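Local coordinates for protein phosphoribosylaminoimidazole-succinocarboxamide synthase (Ehrlichia chaffeensis str. Arkansas, PDB 3KRE) that catalyses the ATP-dependent joining of L-aspartate to carboxyaminoimidazole ribotide, forming SAICAR in de novo purine biosynthesis, at residues Phe77-Leu82 against Asp216-Asp221; Lys85-His90 against Leu177-Ile182; Lys103-Ile108 against Gly202-Asp207; Val112-Leu117 against Val195-Glu200. All coordinates share one frame; numbering follows the deposited sequence. Where two conformers were deposited one is given.

Contact 1 of 4, residues Phe77-Leu82 against Asp216-Asp221; sequences FLMKKL and DEISPD
Ile-218 holds CG1 anti to its carbonyl carbon (chi1 -54°) and then runs on extended to CD1, which carries the side chain out of the 216-221 loop and into the flank of helix 67-84. Met-79 answers with a bend at chi2 (-83°) that swings its CE methyl over to the loop. Leu-78 and Leu-82 sit one helical turn apart and point their branches at the same isoleucine. Ile-218 CG2 lies 3.5 Å from Leu-78 CD1, the two side chains passing at a slant, and CD1 of Ile-218 meets CD1 of Leu-82 end on. Both short approaches are doubtful in detail, because Ile-218 was modelled in two conformers. Met-79 CE adds a third contact, 4.0 Å from Ile-218 CD1 and 3.8 Å from Asp-216 O.

No hydrogen bond joins the two segments, but the loop is braced from within and from nearby. Asp-221 N donates to Ser-219 OG at 3.0 Å in an ST turn, and that hydroxyl in turn donates to Glu-217 OE1. Ser-75 and Lys-67, from earlier turns of the same helix, add polar ties to Ile-218 N and Asp-221. The CB atoms of Asp-216 and Glu-217 point away from the helix, whereas that of Ile-218 points into it. Asp-216 and Glu-217 both pair with Lys-34, and Asp-216 also with Lys-198. The chemistry is therefore divided: between 77-82 and 216-221 the contact is purely apolar and centred on Ile-218, while the neighbouring acidic side chains are directed to lysines.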
# COMPACT_ATOMS: atom_id res chain seq x y z
N PHE A 77 -7.87 4.90 7.97
CA PHE A 77 -8.07 6.31 7.75
C PHE A 77 -8.00 6.68 6.28
O PHE A 77 -8.88 7.38 5.77
CB PHE A 77 -7.05 7.14 8.57
CG PHE A 77 -7.20 8.61 8.42
CD1 PHE A 77 -8.10 9.32 9.21
CD2 PHE A 77 -6.45 9.29 7.47
CE1 PHE A 77 -8.23 10.68 9.07
CE2 PHE A 77 -6.59 10.62 7.31
CZ PHE A 77 -7.47 11.33 8.11
N LEU A 78 -6.92 6.27 5.62
CA LEU A 78 -6.71 6.58 4.20
C LEU A 78 -7.70 5.85 3.27
O LEU A 78 -8.18 6.44 2.28
CB LEU A 78 -5.26 6.27 3.80
CG LEU A 78 -4.20 7.19 4.47
CD1 LEU A 78 -2.78 6.74 4.09
CD2 LEU A 78 -4.38 8.76 4.22
N MET A 79 -8.07 4.62 3.61
CA MET A 79 -9.12 3.93 2.85
C MET A 79 -10.41 4.77 2.85
O MET A 79 -11.02 5.01 1.82
CB MET A 79 -9.41 2.52 3.43
CG MET A 79 -8.32 1.44 3.20
SD MET A 79 -8.47 0.68 1.58
CE MET A 79 -6.94 -0.27 1.47
N LYS A 80 -10.82 5.23 4.03
CA LYS A 80 -12.00 6.04 4.16
C LYS A 80 -11.89 7.36 3.41
O LYS A 80 -12.87 7.78 2.80
CB LYS A 80 -12.34 6.26 5.64
CG LYS A 80 -13.49 7.18 5.89
CD LYS A 80 -14.81 6.65 5.29
CE LYS A 80 -16.02 7.28 5.95
NZ LYS A 80 -16.04 8.76 5.70
N LYS A 81 -10.73 8.02 3.44
CA LYS A 81 -10.51 9.20 2.61
C LYS A 81 -10.69 8.93 1.13
O LYS A 81 -11.26 9.73 0.40
CB LYS A 81 -9.14 9.78 2.88
CG LYS A 81 -8.98 10.45 4.24
CD LYS A 81 -9.97 11.57 4.40
CE LYS A 81 -9.77 12.35 5.66
NZ LYS A 81 -10.33 13.73 5.49
N LEU A 82 -10.24 7.77 0.68
CA LEU A 82 -10.39 7.36 -0.71
C LEU A 82 -11.82 7.00 -1.02
O LEU A 82 -12.33 7.41 -2.04
CB LEU A 82 -9.44 6.22 -1.06
CG LEU A 82 -7.95 6.56 -1.00
CD1 LEU A 82 -7.11 5.28 -1.22
CD2 LEU A 82 -7.58 7.64 -2.06
N ASP A 216 -5.28 -4.76 0.26
CA ASP A 216 -4.04 -4.65 1.04
C ASP A 216 -4.10 -3.46 1.99
O ASP A 216 -5.10 -3.31 2.69
CB ASP A 216 -2.81 -4.63 0.15
CG ASP A 216 -1.54 -4.97 0.93
OD1 ASP A 216 -1.52 -6.03 1.54
OD2 ASP A 216 -0.63 -4.13 1.03
N GLU A 217 -3.06 -2.62 2.05
CA GLU A 217 -3.05 -1.51 2.99
C GLU A 217 -2.45 -0.29 2.34
O GLU A 217 -1.70 -0.39 1.35
CB GLU A 217 -2.24 -1.87 4.23
CG GLU A 217 -0.77 -2.12 3.93
CD GLU A 217 0.00 -2.57 5.16
OE1 GLU A 217 0.37 -1.72 6.01
OE2 GLU A 217 0.20 -3.78 5.30
N ILE A 218 -2.75 0.85 2.93
CA ILE A 218 -2.11 2.09 2.56
C ILE A 218 -1.50 2.63 3.83
O ILE A 218 -2.20 3.14 4.69
CB ILE A 218 -3.09 3.11 1.98
CG1 ILE A 218 -3.89 2.48 0.82
CG2 ILE A 218 -2.34 4.40 1.56
CD1 ILE A 218 -5.18 3.25 0.58
N SER A 219 -0.19 2.50 3.94
CA SER A 219 0.47 2.83 5.20
C SER A 219 1.93 3.18 4.94
O SER A 219 2.39 3.08 3.80
CB SER A 219 0.38 1.63 6.14
OG SER A 219 1.30 0.61 5.72
N PRO A 220 2.68 3.51 6.01
CA PRO A 220 4.12 3.70 5.84
C PRO A 220 4.88 2.42 5.44
O PRO A 220 6.03 2.50 5.06
CB PRO A 220 4.56 4.30 7.17
CG PRO A 220 3.31 4.85 7.78
CD PRO A 220 2.23 3.97 7.34
N ASP A 221 4.23 1.24 5.48
CA ASP A 221 4.85 0.04 4.91
C ASP A 221 4.75 0.02 3.37
O ASP A 221 5.48 -0.74 2.72
CB ASP A 221 4.18 -1.23 5.44
CG ASP A 221 4.80 -1.74 6.70
OD1 ASP A 221 5.53 -0.99 7.39
OD2 ASP A 221 4.59 -2.94 6.96

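Contact 2 of 4, residues Lys85-His90 against Leu177-Ile182; sequences KGIKTH and LKINNI
Lys-178 and Ile-87 lie alongside one another and run in opposing senses, the lysine stretched out from helix 166-189 with CG anti to the backbone N (chi1 178°). Its aliphatic part lies along Ile-87 CD1, which is 3.8 Å from Lys-178 CE, and its ammonium group reaches Lys-85 O. That bond, 3.1 Å from Lys-178 NZ to Lys-85 O, lies in the carbonyl plane with a C=O...N angle of 160°. The accepting carbonyl belongs to the end of helix 67-84, where Gly-86, with positive phi, is the C-prime residue of a Schellman motif; the lysine thus adds a positive charge where the helix dipole is expected to be negative.

Ile-87 also faces two isoleucines. It passes Ile-179 at an angle, with Ile-87 CD1 3.9 Å from Ile-179 CG1, and it meets Ile-182 tip to tip. The CD1 methyl of Ile-182 then reaches Lys-85 CB at 3.6 Å, against a lysine chain that runs the opposite way and carries its amino end off from the helix.

The contact joins the turn between helix 67-84 and strand 91-94 to helix 166-189. Ile-182 also touches Leu-82 of the first helix, and Ile-179 rests on Phe-197 and Leu-199 of strand 192-204.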
# COMPACT_ATOMS: atom_id res chain seq x y z
N LYS A 85 -13.96 9.96 -1.80
CA LYS A 85 -13.82 10.47 -3.18
C LYS A 85 -14.27 9.48 -4.25
O LYS A 85 -14.02 9.72 -5.41
CB LYS A 85 -12.36 10.87 -3.48
CG LYS A 85 -11.78 11.86 -2.54
CD LYS A 85 -12.37 13.23 -2.75
CE LYS A 85 -11.54 14.29 -2.01
NZ LYS A 85 -12.26 15.59 -1.89
N GLY A 86 -14.93 8.39 -3.86
CA GLY A 86 -15.54 7.47 -4.79
C GLY A 86 -14.68 6.30 -5.22
O GLY A 86 -15.05 5.57 -6.14
N ILE A 87 -13.55 6.11 -4.55
CA ILE A 87 -12.73 4.93 -4.81
C ILE A 87 -13.35 3.71 -4.11
O ILE A 87 -13.74 3.79 -2.93
CB ILE A 87 -11.28 5.12 -4.32
CG1 ILE A 87 -10.61 6.37 -4.96
CG2 ILE A 87 -10.48 3.87 -4.56
CD1 ILE A 87 -10.43 6.35 -6.52
N LYS A 88 -13.50 2.61 -4.87
CA LYS A 88 -14.03 1.36 -4.34
C LYS A 88 -12.91 0.64 -3.60
O LYS A 88 -11.81 0.49 -4.16
CB LYS A 88 -14.58 0.49 -5.48
CG LYS A 88 -15.67 1.17 -6.27
CD LYS A 88 -16.27 0.33 -7.41
CE LYS A 88 -17.26 1.21 -8.20
NZ LYS A 88 -17.92 0.43 -9.30
N THR A 89 -13.19 0.17 -2.39
CA THR A 89 -12.14 -0.46 -1.57
C THR A 89 -12.71 -1.68 -0.86
O THR A 89 -13.93 -1.86 -0.80
CB THR A 89 -11.59 0.46 -0.48
OG1 THR A 89 -12.54 0.54 0.59
CG2 THR A 89 -11.31 1.86 -1.01
N HIS A 90 -11.82 -2.48 -0.27
CA HIS A 90 -12.27 -3.61 0.53
C HIS A 90 -12.67 -3.23 1.96
O HIS A 90 -13.15 -4.06 2.73
CB HIS A 90 -11.22 -4.71 0.53
CG HIS A 90 -9.98 -4.39 1.31
ND1 HIS A 90 -9.06 -5.37 1.64
CD2 HIS A 90 -9.54 -3.25 1.86
CE1 HIS A 90 -8.07 -4.81 2.32
NE2 HIS A 90 -8.34 -3.53 2.49
N LEU A 177 -3.73 6.79 -10.65
CA LEU A 177 -3.42 8.20 -10.74
C LEU A 177 -4.38 9.07 -9.90
O LEU A 177 -3.97 10.08 -9.31
CB LEU A 177 -3.41 8.66 -12.21
CG LEU A 177 -2.29 8.00 -13.03
CD1 LEU A 177 -2.39 8.31 -14.54
CD2 LEU A 177 -0.92 8.44 -12.42
N LYS A 178 -5.66 8.71 -9.86
CA LYS A 178 -6.63 9.44 -9.05
C LYS A 178 -6.27 9.28 -7.56
O LYS A 178 -6.26 10.27 -6.80
CB LYS A 178 -8.07 8.96 -9.33
CG LYS A 178 -9.18 9.64 -8.49
CD LYS A 178 -10.63 9.27 -9.00
CE LYS A 178 -11.72 9.67 -7.94
NZ LYS A 178 -13.12 9.29 -8.33
N ILE A 179 -5.95 8.06 -7.18
CA ILE A 179 -5.52 7.76 -5.80
C ILE A 179 -4.27 8.57 -5.48
O ILE A 179 -4.15 9.15 -4.39
CB ILE A 179 -5.33 6.23 -5.59
CG1 ILE A 179 -6.69 5.53 -5.60
CG2 ILE A 179 -4.59 5.94 -4.24
CD1 ILE A 179 -6.66 4.01 -5.85
N ASN A 180 -3.31 8.61 -6.42
CA ASN A 180 -2.11 9.40 -6.24
C ASN A 180 -2.48 10.87 -5.98
O ASN A 180 -1.96 11.49 -5.06
CB ASN A 180 -1.20 9.28 -7.45
CG ASN A 180 0.15 10.02 -7.28
OD1 ASN A 180 0.72 10.06 -6.18
ND2 ASN A 180 0.65 10.61 -8.37
N ASN A 181 -3.37 11.43 -6.78
CA ASN A 181 -3.76 12.83 -6.58
C ASN A 181 -4.38 13.07 -5.21
O ASN A 181 -4.01 14.01 -4.53
CB ASN A 181 -4.75 13.29 -7.63
CG ASN A 181 -4.12 13.40 -9.00
OD1 ASN A 181 -2.90 13.54 -9.13
ND2 ASN A 181 -4.96 13.37 -10.05
N ILE A 182 -5.33 12.22 -4.84
CA ILE A 182 -6.00 12.34 -3.53
C ILE A 182 -5.04 12.22 -2.35
O ILE A 182 -4.98 13.10 -1.45
CB ILE A 182 -7.12 11.29 -3.36
CG1 ILE A 182 -8.20 11.47 -4.46
CG2 ILE A 182 -7.70 11.40 -1.95
CD1 ILE A 182 -9.05 10.19 -4.66

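Contact 3 of 4, residues Lys103-Ile108 against Gly202-Asp207; sequences KKITII and GKLHND. With EDO (1,2-ethanediol), chain M.
Two antiparallel strands of the main sheet, 99-107 and 192-204, pair near their ends through Thr-106 and Lys-203. These residues form a hydrogen-bonded pair: Thr-106 N donates to Lys-203 O and Lys-203 N to Thr-106 O, each at 2.9 Å. At the next position Ile-107 and Gly-202 make a non-hydrogen-bonded pair in which the backbones come close, with the two CA atoms 3.9 Å apart. Over the same glycine lies Ile-105, whose CG1 is set between backbone N and carbonyl carbon (chi1 59°); this turns CD1 onto Gly-202 CA at 3.6 Å. The strand pairing then gives way to a type II beta turn from Leu-204 to Asp-207, with Asn-206 at positive phi in its third position. Water 1 spans the widening gap, donating to Lys-104 O at 2.6 Å and accepting from His-205 N.

Leu-204 CD2 touches two side chains of the facing strand, 4.0 Å from Ile-105 CG2 and 3.8 Å from Lys-103 CE. Beyond the pairing, Ile-108 CD1 lies against the aliphatic part of Lys-203, whose NZ goes on to a salt bridge with Glu-168. At the turn, a 1,2-ethanediol probably taken from the crystallisation liquor receives a bond from Asn-206 N and donates through O1 to Asn-206 OD1 at 2.8 Å.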
# COMPACT_ATOMS: atom_id res chain seq x y z
N LYS A 103 -13.89 -6.76 2.99
CA LYS A 103 -14.56 -7.64 2.04
C LYS A 103 -13.62 -8.79 1.71
O LYS A 103 -12.46 -8.56 1.48
CB LYS A 103 -14.90 -6.89 0.75
CG LYS A 103 -15.94 -5.78 0.89
CD LYS A 103 -16.31 -5.14 -0.49
CE LYS A 103 -17.80 -5.30 -0.88
NZ LYS A 103 -18.37 -6.59 -0.48
N LYS A 104 -14.14 -9.99 1.60
CA LYS A 104 -13.38 -11.09 1.08
C LYS A 104 -13.42 -10.97 -0.44
O LYS A 104 -14.46 -11.15 -1.08
CB LYS A 104 -13.92 -12.43 1.57
CG LYS A 104 -13.01 -13.62 1.23
CD LYS A 104 -13.55 -14.93 1.78
CE LYS A 104 -12.45 -16.03 1.75
NZ LYS A 104 -12.94 -17.35 2.31
N ILE A 105 -12.26 -10.74 -1.03
CA ILE A 105 -12.11 -10.62 -2.48
C ILE A 105 -10.91 -11.44 -3.00
O ILE A 105 -10.05 -11.84 -2.22
CB ILE A 105 -11.96 -9.14 -2.90
CG1 ILE A 105 -10.76 -8.48 -2.24
CG2 ILE A 105 -13.23 -8.33 -2.59
CD1 ILE A 105 -10.50 -7.06 -2.79
N THR A 106 -10.90 -11.71 -4.30
CA THR A 106 -9.75 -12.35 -4.92
C THR A 106 -8.78 -11.30 -5.39
O THR A 106 -9.15 -10.43 -6.15
CB THR A 106 -10.15 -13.28 -6.06
OG1 THR A 106 -11.02 -14.28 -5.52
CG2 THR A 106 -8.93 -13.99 -6.60
N ILE A 107 -7.55 -11.38 -4.89
CA ILE A 107 -6.56 -10.35 -5.16
C ILE A 107 -5.97 -10.66 -6.53
O ILE A 107 -5.63 -11.80 -6.81
CB ILE A 107 -5.47 -10.29 -4.08
CG1 ILE A 107 -6.09 -9.99 -2.71
CG2 ILE A 107 -4.42 -9.20 -4.39
CD1 ILE A 107 -6.86 -8.69 -2.68
N ILE A 108 -5.88 -9.65 -7.37
CA ILE A 108 -5.19 -9.74 -8.65
C ILE A 108 -3.67 -9.73 -8.37
O ILE A 108 -3.18 -8.92 -7.61
CB ILE A 108 -5.60 -8.57 -9.57
CG1 ILE A 108 -7.10 -8.62 -9.88
CG2 ILE A 108 -4.73 -8.50 -10.86
CD1 ILE A 108 -7.70 -7.29 -9.98
N GLY A 202 -8.32 -6.13 -5.95
CA GLY A 202 -8.97 -7.42 -6.07
C GLY A 202 -10.38 -7.26 -6.62
O GLY A 202 -10.83 -6.15 -6.89
N LYS A 203 -11.02 -8.38 -6.86
CA LYS A 203 -12.35 -8.36 -7.43
C LYS A 203 -13.26 -9.21 -6.58
O LYS A 203 -12.78 -10.18 -5.92
CB LYS A 203 -12.31 -8.87 -8.86
CG LYS A 203 -11.63 -7.90 -9.81
CD LYS A 203 -12.06 -8.11 -11.24
CE LYS A 203 -11.27 -9.14 -11.95
NZ LYS A 203 -11.86 -9.35 -13.35
N LEU A 204 -14.54 -8.83 -6.59
CA LEU A 204 -15.55 -9.57 -5.85
C LEU A 204 -15.65 -10.97 -6.36
O LEU A 204 -15.58 -11.27 -7.59
CB LEU A 204 -16.93 -8.92 -5.84
CG LEU A 204 -17.11 -7.46 -5.40
CD1 LEU A 204 -18.49 -6.93 -5.75
CD2 LEU A 204 -16.82 -7.32 -3.90
N HIS A 205 -15.80 -11.82 -5.35
CA HIS A 205 -16.28 -13.18 -5.44
C HIS A 205 -17.36 -13.31 -6.39
O HIS A 205 -18.37 -12.62 -6.26
CB HIS A 205 -16.95 -13.63 -4.15
N ASN A 206 -17.18 -14.26 -7.30
CA ASN A 206 -18.32 -14.80 -8.01
C ASN A 206 -19.02 -13.73 -8.83
O ASN A 206 -20.20 -13.86 -9.14
CB ASN A 206 -19.32 -15.38 -7.01
CG ASN A 206 -18.76 -16.56 -6.18
OD1 ASN A 206 -17.67 -17.09 -6.45
ND2 ASN A 206 -19.55 -17.00 -5.23
N ASP A 207 -18.30 -12.68 -9.18
CA ASP A 207 -18.86 -11.64 -10.00
C ASP A 207 -17.85 -11.37 -11.10
O ASP A 207 -16.86 -10.73 -10.87
CB ASP A 207 -19.11 -10.41 -9.14
CG ASP A 207 -19.66 -9.24 -9.91
OD1 ASP A 207 -19.82 -9.34 -11.14
OD2 ASP A 207 -19.91 -8.22 -9.25
C1 EDO M . -14.17 -17.74 -8.38
O1 EDO M . -15.54 -17.99 -8.01
C2 EDO M . -13.57 -16.47 -7.75
O2 EDO M . -14.50 -15.80 -6.88
O HOH W 1 -16.43 -10.39 -2.67

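Contact 4 of 4, residues Val112-Leu117 against Val195-Glu200; sequences VVIRNL and VDFKLE. With EDO (1,2-ethanediol), chain G.
Val-195 O is gripped by two successive backbone amides, Asn-116 N at 2.8 Å and Leu-117 N at 3.2 Å, where the partner strand turns a corner. The first donor sits almost in line with the carbonyl bond, the second to one side on a lone pair. From there a regular antiparallel ladder runs back, with Ile-114 opposite Phe-197 and Val-112 opposite Leu-199 as hydrogen-bonded pairs.

On the face carrying these residues, Ile-114 lies over the Phe-197 ring: its CB stands 4.1 Å from the ring centroid, 28° off the normal, a CH-pi contact. Phe-197 CG occupies the crowded position between backbone N and carbonyl carbon (chi1 64°), which brings the ring face against Ile-114, and Leu-199 CD2 borders the ring edge.

The other face carries the charged pair. Arg-115 and Asp-196 run side by side with guanidinium and carboxylate planes 89° apart, and their NH1 to OD2 salt bridge is long at 3.7 Å. Water 2 makes good the gap, accepting from Arg-115 NH1 and donating to Asp-196 OD2 at 2.6 Å and to Leu-117 O. Val-113 CG1 lies against one guanidinium face.

Strand 110-115 pairs on with strand 133-143, where Glu-140 takes Arg-115 NE. Strand 192-204 meets strand 223-227, from which Arg-224 reaches Asp-196, while helix 166-189 packs on the Phe-197 face.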
# COMPACT_ATOMS: atom_id res chain seq x y z
N VAL A 112 0.87 -2.46 -8.15
CA VAL A 112 0.96 -1.26 -8.95
C VAL A 112 1.79 -0.27 -8.15
O VAL A 112 1.43 0.07 -7.02
CB VAL A 112 -0.42 -0.67 -9.25
CG1 VAL A 112 -0.29 0.49 -10.22
CG2 VAL A 112 -1.38 -1.78 -9.78
N VAL A 113 2.91 0.16 -8.71
CA VAL A 113 3.77 1.13 -8.03
C VAL A 113 3.64 2.43 -8.75
O VAL A 113 3.80 2.47 -9.97
CB VAL A 113 5.24 0.67 -7.95
CG1 VAL A 113 6.10 1.77 -7.36
CG2 VAL A 113 5.37 -0.65 -7.13
N ILE A 114 3.33 3.49 -8.01
CA ILE A 114 3.15 4.83 -8.53
C ILE A 114 4.27 5.69 -7.94
O ILE A 114 4.44 5.77 -6.71
CB ILE A 114 1.77 5.43 -8.15
CG1 ILE A 114 0.62 4.56 -8.66
CG2 ILE A 114 1.63 6.79 -8.78
CD1 ILE A 114 0.26 3.40 -7.75
N ARG A 115 5.05 6.34 -8.80
CA ARG A 115 6.22 7.13 -8.37
C ARG A 115 6.09 8.60 -8.75
O ARG A 115 5.87 8.93 -9.95
CB ARG A 115 7.50 6.56 -9.00
CG ARG A 115 7.69 5.04 -8.86
CD ARG A 115 9.02 4.60 -9.39
NE ARG A 115 9.17 3.16 -9.29
CZ ARG A 115 9.62 2.50 -8.22
NH1 ARG A 115 9.98 3.14 -7.13
NH2 ARG A 115 9.73 1.19 -8.26
N ASN A 116 6.25 9.47 -7.75
CA ASN A 116 6.29 10.91 -7.93
C ASN A 116 7.71 11.46 -7.97
O ASN A 116 8.00 12.38 -8.71
CB ASN A 116 5.46 11.61 -6.86
CG ASN A 116 3.99 11.26 -6.97
OD1 ASN A 116 3.42 11.36 -8.05
ND2 ASN A 116 3.39 10.82 -5.88
N LEU A 117 8.57 10.93 -7.11
CA LEU A 117 10.00 11.18 -7.15
C LEU A 117 10.72 9.84 -7.27
O LEU A 117 10.17 8.79 -6.96
CB LEU A 117 10.46 11.87 -5.88
CG LEU A 117 9.64 13.01 -5.26
CD1 LEU A 117 10.40 13.49 -3.97
CD2 LEU A 117 9.42 14.16 -6.23
N VAL A 195 6.13 10.28 -1.90
CA VAL A 195 7.22 10.04 -2.84
C VAL A 195 6.82 8.97 -3.87
O VAL A 195 6.93 9.15 -5.07
CB VAL A 195 8.50 9.66 -2.04
CG1 VAL A 195 9.62 9.12 -2.95
CG2 VAL A 195 8.98 10.87 -1.19
N ASP A 196 6.34 7.84 -3.36
CA ASP A 196 5.85 6.77 -4.18
C ASP A 196 4.99 5.89 -3.29
O ASP A 196 4.96 6.10 -2.08
CB ASP A 196 6.98 5.97 -4.86
CG ASP A 196 7.93 5.24 -3.88
OD1 ASP A 196 7.50 4.68 -2.87
OD2 ASP A 196 9.16 5.18 -4.15
N PHE A 197 4.28 4.96 -3.89
CA PHE A 197 3.49 4.00 -3.13
C PHE A 197 3.07 2.82 -3.98
O PHE A 197 3.20 2.87 -5.20
CB PHE A 197 2.26 4.67 -2.49
CG PHE A 197 1.27 5.22 -3.46
CD1 PHE A 197 0.07 4.57 -3.68
CD2 PHE A 197 1.51 6.38 -4.13
CE1 PHE A 197 -0.87 5.09 -4.56
CE2 PHE A 197 0.56 6.92 -5.02
CZ PHE A 197 -0.62 6.26 -5.23
N LYS A 198 2.65 1.73 -3.32
CA LYS A 198 2.26 0.49 -3.96
C LYS A 198 0.81 0.21 -3.61
O LYS A 198 0.39 0.34 -2.44
CB LYS A 198 3.15 -0.67 -3.47
CG LYS A 198 2.85 -2.07 -4.05
CD LYS A 198 1.75 -2.84 -3.34
CE LYS A 198 2.20 -3.58 -2.04
NZ LYS A 198 1.00 -3.68 -1.15
N LEU A 199 0.04 -0.20 -4.62
CA LEU A 199 -1.35 -0.58 -4.49
C LEU A 199 -1.55 -2.02 -4.95
O LEU A 199 -0.83 -2.51 -5.83
CB LEU A 199 -2.24 0.29 -5.38
CG LEU A 199 -2.20 1.78 -5.11
CD1 LEU A 199 -3.13 2.50 -6.12
CD2 LEU A 199 -2.60 2.08 -3.62
N GLU A 200 -2.55 -2.68 -4.37
CA GLU A 200 -3.05 -3.95 -4.86
C GLU A 200 -4.54 -3.87 -4.95
O GLU A 200 -5.19 -3.22 -4.10
CB GLU A 200 -2.69 -5.10 -3.89
CG GLU A 200 -1.19 -5.34 -3.84
CD GLU A 200 -0.82 -6.43 -2.86
OE1 GLU A 200 -1.61 -7.39 -2.69
OE2 GLU A 200 0.29 -6.34 -2.32
C1 EDO G . 6.39 1.66 -2.52
O1 EDO G . 7.47 2.42 -2.04
C2 EDO G . 6.95 0.35 -3.04
O2 EDO G . 7.57 0.65 -4.27
O HOH W 2 10.10 5.99 -6.45

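In the fold
From the N terminus, helix 67-84 supplies the first segment of contact 1, whose partner comes last in the chain, so its loop encloses the other three. Contact 2 starts after that helix and closes on helix 166-189. Contacts 3 and 4 open later, on strands 99-107 and 110-115, and both close on strand 192-204; contact 4 nests inside contact 3, and each crosses contact 2. Helices 67-84 and 166-189, used by contacts 1 and 2, are tied to the sheet of contacts 3 and 4. A hydrogen bond from Asn-116 to Asn-180 joins contacts 2 and 4, the backbone bond from Lys-103 to His-90 contacts 2 and 3, and the Asp-216 to Lys-198 salt bridge contacts 1 and 4.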